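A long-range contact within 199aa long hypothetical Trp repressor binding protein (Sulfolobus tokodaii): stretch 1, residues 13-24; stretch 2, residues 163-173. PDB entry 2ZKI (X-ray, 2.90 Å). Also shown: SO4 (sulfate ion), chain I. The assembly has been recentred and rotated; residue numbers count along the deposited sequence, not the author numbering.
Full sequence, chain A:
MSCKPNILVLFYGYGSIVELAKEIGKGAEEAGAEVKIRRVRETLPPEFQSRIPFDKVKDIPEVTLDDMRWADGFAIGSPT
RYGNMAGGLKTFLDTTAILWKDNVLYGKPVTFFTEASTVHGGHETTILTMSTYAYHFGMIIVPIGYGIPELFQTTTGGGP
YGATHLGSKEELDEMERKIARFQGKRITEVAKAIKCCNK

Stretch 1, residues 13-24: GYGSIVELAKEI
Stretch 2, residues 163-173: ATHLGSKEELD

How do the two stretches lie against each other? After the loop around G13–G15 the chain runs in a helix through I24 and beyond, with backbone bonds such as L20 N to S16 O (3.2 Å) and I24 N to L20 O (3.2 Å). Stretch 2 is irregular and packs against the side of that helix bearing S16, E19, L20 and E23. The CA atoms of S16 and E170 lie 4.2 Å apart, those of L20 and T164 7.6 Å. Together the stretches bury 511 Å².

What does L172 do? It is extended (phi/psi -83/142), and its CB points toward the helix. With chi1 m and chi2 t, L172 CD2 lies 3.8 Å from L20 CG, while L172 CD1 lies 3.8 Å from L20 N and 4.1 Å from E23 CG, so leucine meets leucine in an apolar patch. Its backbone is also engaged: L172 N gives a weak hydrogen bond to E19 OE2 (3.5 Å, 152°). E19 reaches it with chi1 and chi2 both t.

How is L20 enclosed? Its CB points toward stretch 2, with chi1 m and chi2 t. Besides L172, it meets T164 (phi/psi -138/170) and H165 (-126/139): L20 CD2 is 4.0 Å from T164 O, and L20 CD1 is 3.9 Å from H165 CB.

How does S16 meet stretch 2? S16, chi1 p, points its CB toward stretch 2, placing CB 3.3 Å from K169 O and OG 3.2 Å from H165 CD2. The O of water 1 lies 2.8 Å from S16 OG, 2.8 Å from G167 O and 3.0 Å from K169 O; it can donate to either carbonyl, but with atoms elsewhere counted there are more acceptors in reach than protons. E170, chi1 and chi2 t, brings its CG 3.8 Å from G15 C.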

# COMPACT_ATOMS: atom_id res chain seq x y z
N GLY A 13 -12.17 9.63 16.64
CA GLY A 13 -13.36 10.19 16.00
C GLY A 13 -14.52 10.57 16.90
O GLY A 13 -14.52 10.29 18.10
N TYR A 14 -15.52 11.21 16.30
CA TYR A 14 -16.64 11.80 17.02
C TYR A 14 -17.98 11.53 16.33
O TYR A 14 -19.05 11.81 16.90
CB TYR A 14 -16.43 13.31 17.19
CG TYR A 14 -15.09 13.70 17.78
CD1 TYR A 14 -14.89 13.72 19.16
CD2 TYR A 14 -14.01 14.03 16.95
CE1 TYR A 14 -13.66 14.07 19.70
CE2 TYR A 14 -12.78 14.37 17.49
CZ TYR A 14 -12.61 14.39 18.87
OH TYR A 14 -11.39 14.73 19.41
N GLY A 15 -17.93 10.98 15.12
CA GLY A 15 -19.13 10.78 14.30
C GLY A 15 -19.59 9.34 14.17
O GLY A 15 -19.78 8.64 15.18
N SER A 16 -19.77 8.89 12.93
CA SER A 16 -20.26 7.54 12.63
C SER A 16 -19.25 6.43 12.95
O SER A 16 -19.62 5.25 13.02
CB SER A 16 -20.70 7.45 11.16
OG SER A 16 -19.66 7.85 10.28
N ILE A 17 -17.99 6.81 13.13
CA ILE A 17 -16.94 5.87 13.52
C ILE A 17 -17.17 5.33 14.93
O ILE A 17 -16.82 4.19 15.24
CB ILE A 17 -15.51 6.51 13.36
CG1 ILE A 17 -14.40 5.47 13.59
CG2 ILE A 17 -15.34 7.72 14.26
CD1 ILE A 17 -14.03 4.67 12.36
N VAL A 18 -17.78 6.16 15.78
CA VAL A 18 -18.12 5.79 17.15
C VAL A 18 -19.16 4.67 17.16
O VAL A 18 -19.00 3.68 17.87
CB VAL A 18 -18.66 7.01 17.96
CG1 VAL A 18 -19.01 6.60 19.39
CG2 VAL A 18 -17.65 8.15 17.97
N GLU A 19 -20.21 4.82 16.35
CA GLU A 19 -21.25 3.79 16.25
C GLU A 19 -20.70 2.49 15.67
O GLU A 19 -21.13 1.40 16.06
CB GLU A 19 -22.46 4.29 15.44
CG GLU A 19 -23.74 3.48 15.71
CD GLU A 19 -24.91 3.85 14.80
OE1 GLU A 19 -25.64 2.92 14.38
OE2 GLU A 19 -25.09 5.05 14.49
N LEU A 20 -19.75 2.61 14.74
CA LEU A 20 -19.04 1.45 14.21
C LEU A 20 -18.26 0.71 15.30
O LEU A 20 -18.21 -0.52 15.31
CB LEU A 20 -18.09 1.87 13.08
CG LEU A 20 -18.67 2.13 11.68
CD1 LEU A 20 -17.64 2.80 10.78
CD2 LEU A 20 -19.19 0.84 11.03
N ALA A 21 -17.67 1.47 16.21
CA ALA A 21 -16.90 0.93 17.33
C ALA A 21 -17.77 0.18 18.34
O ALA A 21 -17.35 -0.85 18.88
CB ALA A 21 -16.11 2.03 18.02
N LYS A 22 -18.97 0.69 18.59
CA LYS A 22 -19.93 0.05 19.50
C LYS A 22 -20.46 -1.27 18.95
O LYS A 22 -20.66 -2.23 19.71
CB LYS A 22 -21.10 0.99 19.81
CG LYS A 22 -20.82 2.02 20.88
CD LYS A 22 -22.09 2.78 21.24
CE LYS A 22 -21.85 3.80 22.34
NZ LYS A 22 -21.12 5.00 21.85
N GLU A 23 -20.70 -1.32 17.64
CA GLU A 23 -21.21 -2.52 16.97
C GLU A 23 -20.18 -3.64 16.94
O GLU A 23 -20.52 -4.81 17.15
CB GLU A 23 -21.67 -2.19 15.55
CG GLU A 23 -22.94 -1.34 15.48
CD GLU A 23 -24.19 -2.10 15.88
OE1 GLU A 23 -25.12 -1.46 16.41
OE2 GLU A 23 -24.24 -3.33 15.67
N ILE A 24 -18.92 -3.29 16.67
CA ILE A 24 -17.82 -4.25 16.73
C ILE A 24 -17.67 -4.79 18.15
O ILE A 24 -17.41 -5.97 18.36
CB ILE A 24 -16.49 -3.64 16.20
CG1 ILE A 24 -16.61 -3.32 14.71
CG2 ILE A 24 -15.31 -4.59 16.44
CD1 ILE A 24 -15.50 -2.48 14.15
N ALA A 163 -14.89 -3.24 8.16
CA ALA A 163 -16.18 -2.56 8.27
C ALA A 163 -16.04 -1.06 8.04
O ALA A 163 -15.11 -0.43 8.55
CB ALA A 163 -16.80 -2.83 9.63
N THR A 164 -16.95 -0.50 7.25
CA THR A 164 -16.93 0.93 6.96
C THR A 164 -18.32 1.54 7.01
O THR A 164 -19.32 0.82 7.08
CB THR A 164 -16.30 1.25 5.58
OG1 THR A 164 -17.11 0.70 4.54
CG2 THR A 164 -14.88 0.70 5.46
N HIS A 165 -18.38 2.87 6.97
CA HIS A 165 -19.62 3.60 6.78
C HIS A 165 -19.47 4.56 5.61
O HIS A 165 -18.43 5.20 5.45
CB HIS A 165 -20.00 4.37 8.05
CG HIS A 165 -21.14 5.33 7.85
ND1 HIS A 165 -22.45 4.91 7.73
CD2 HIS A 165 -21.17 6.68 7.74
CE1 HIS A 165 -23.23 5.96 7.56
NE2 HIS A 165 -22.48 7.04 7.56
N LEU A 166 -20.52 4.65 4.79
CA LEU A 166 -20.55 5.55 3.64
C LEU A 166 -21.38 6.79 3.93
O LEU A 166 -22.51 6.69 4.43
CB LEU A 166 -21.07 4.83 2.39
CG LEU A 166 -21.32 5.66 1.13
CD1 LEU A 166 -20.03 6.24 0.57
CD2 LEU A 166 -22.04 4.86 0.06
N GLY A 167 -20.82 7.96 3.63
CA GLY A 167 -21.51 9.23 3.82
C GLY A 167 -21.06 9.99 5.05
O GLY A 167 -20.32 9.45 5.89
N SER A 168 -21.51 11.24 5.17
CA SER A 168 -21.20 12.09 6.31
C SER A 168 -22.24 11.97 7.44
O SER A 168 -22.14 12.64 8.47
CB SER A 168 -21.02 13.55 5.88
OG SER A 168 -22.13 14.00 5.11
N LYS A 169 -23.24 11.11 7.22
CA LYS A 169 -24.26 10.80 8.24
C LYS A 169 -23.62 10.10 9.44
O LYS A 169 -22.51 9.57 9.34
CB LYS A 169 -25.36 9.92 7.64
CG LYS A 169 -26.20 10.59 6.55
CD LYS A 169 -27.02 9.57 5.77
CE LYS A 169 -27.63 10.19 4.51
NZ LYS A 169 -26.60 10.56 3.49
N GLU A 170 -24.33 10.10 10.56
CA GLU A 170 -23.86 9.43 11.78
C GLU A 170 -24.48 8.05 11.95
O GLU A 170 -23.83 7.13 12.45
CB GLU A 170 -24.11 10.31 13.01
CG GLU A 170 -23.31 9.90 14.24
CD GLU A 170 -23.54 10.83 15.43
OE1 GLU A 170 -24.72 11.02 15.83
OE2 GLU A 170 -22.54 11.36 15.97
N GLU A 171 -25.74 7.90 11.54
CA GLU A 171 -26.48 6.64 11.72
C GLU A 171 -26.08 5.60 10.68
O GLU A 171 -26.08 5.86 9.48
CB GLU A 171 -27.99 6.89 11.66
CG GLU A 171 -28.56 7.75 12.80
CD GLU A 171 -28.36 9.25 12.58
OE1 GLU A 171 -28.45 9.72 11.43
OE2 GLU A 171 -28.12 9.97 13.58
N LEU A 172 -25.73 4.40 11.16
CA LEU A 172 -25.38 3.28 10.30
C LEU A 172 -26.64 2.56 9.83
O LEU A 172 -27.59 2.41 10.60
CB LEU A 172 -24.49 2.27 11.04
CG LEU A 172 -23.22 2.73 11.77
CD1 LEU A 172 -22.65 1.58 12.58
CD2 LEU A 172 -22.18 3.28 10.81
N ASP A 173 -26.64 2.12 8.57
CA ASP A 173 -27.73 1.30 8.04
C ASP A 173 -27.60 -0.17 8.45
O ASP A 173 -26.58 -0.58 9.00
CB ASP A 173 -27.86 1.45 6.51
CG ASP A 173 -26.58 1.10 5.77
OD1 ASP A 173 -25.93 2.03 5.25
OD2 ASP A 173 -26.23 -0.10 5.70
S SO4 I . -15.38 12.30 12.72
O1 SO4 I . -16.76 12.79 12.79
O2 SO4 I . -15.39 10.85 12.53
O3 SO4 I . -14.70 12.94 11.59
O4 SO4 I . -14.69 12.62 13.96
O HOH W 1 -19.65 10.06 8.59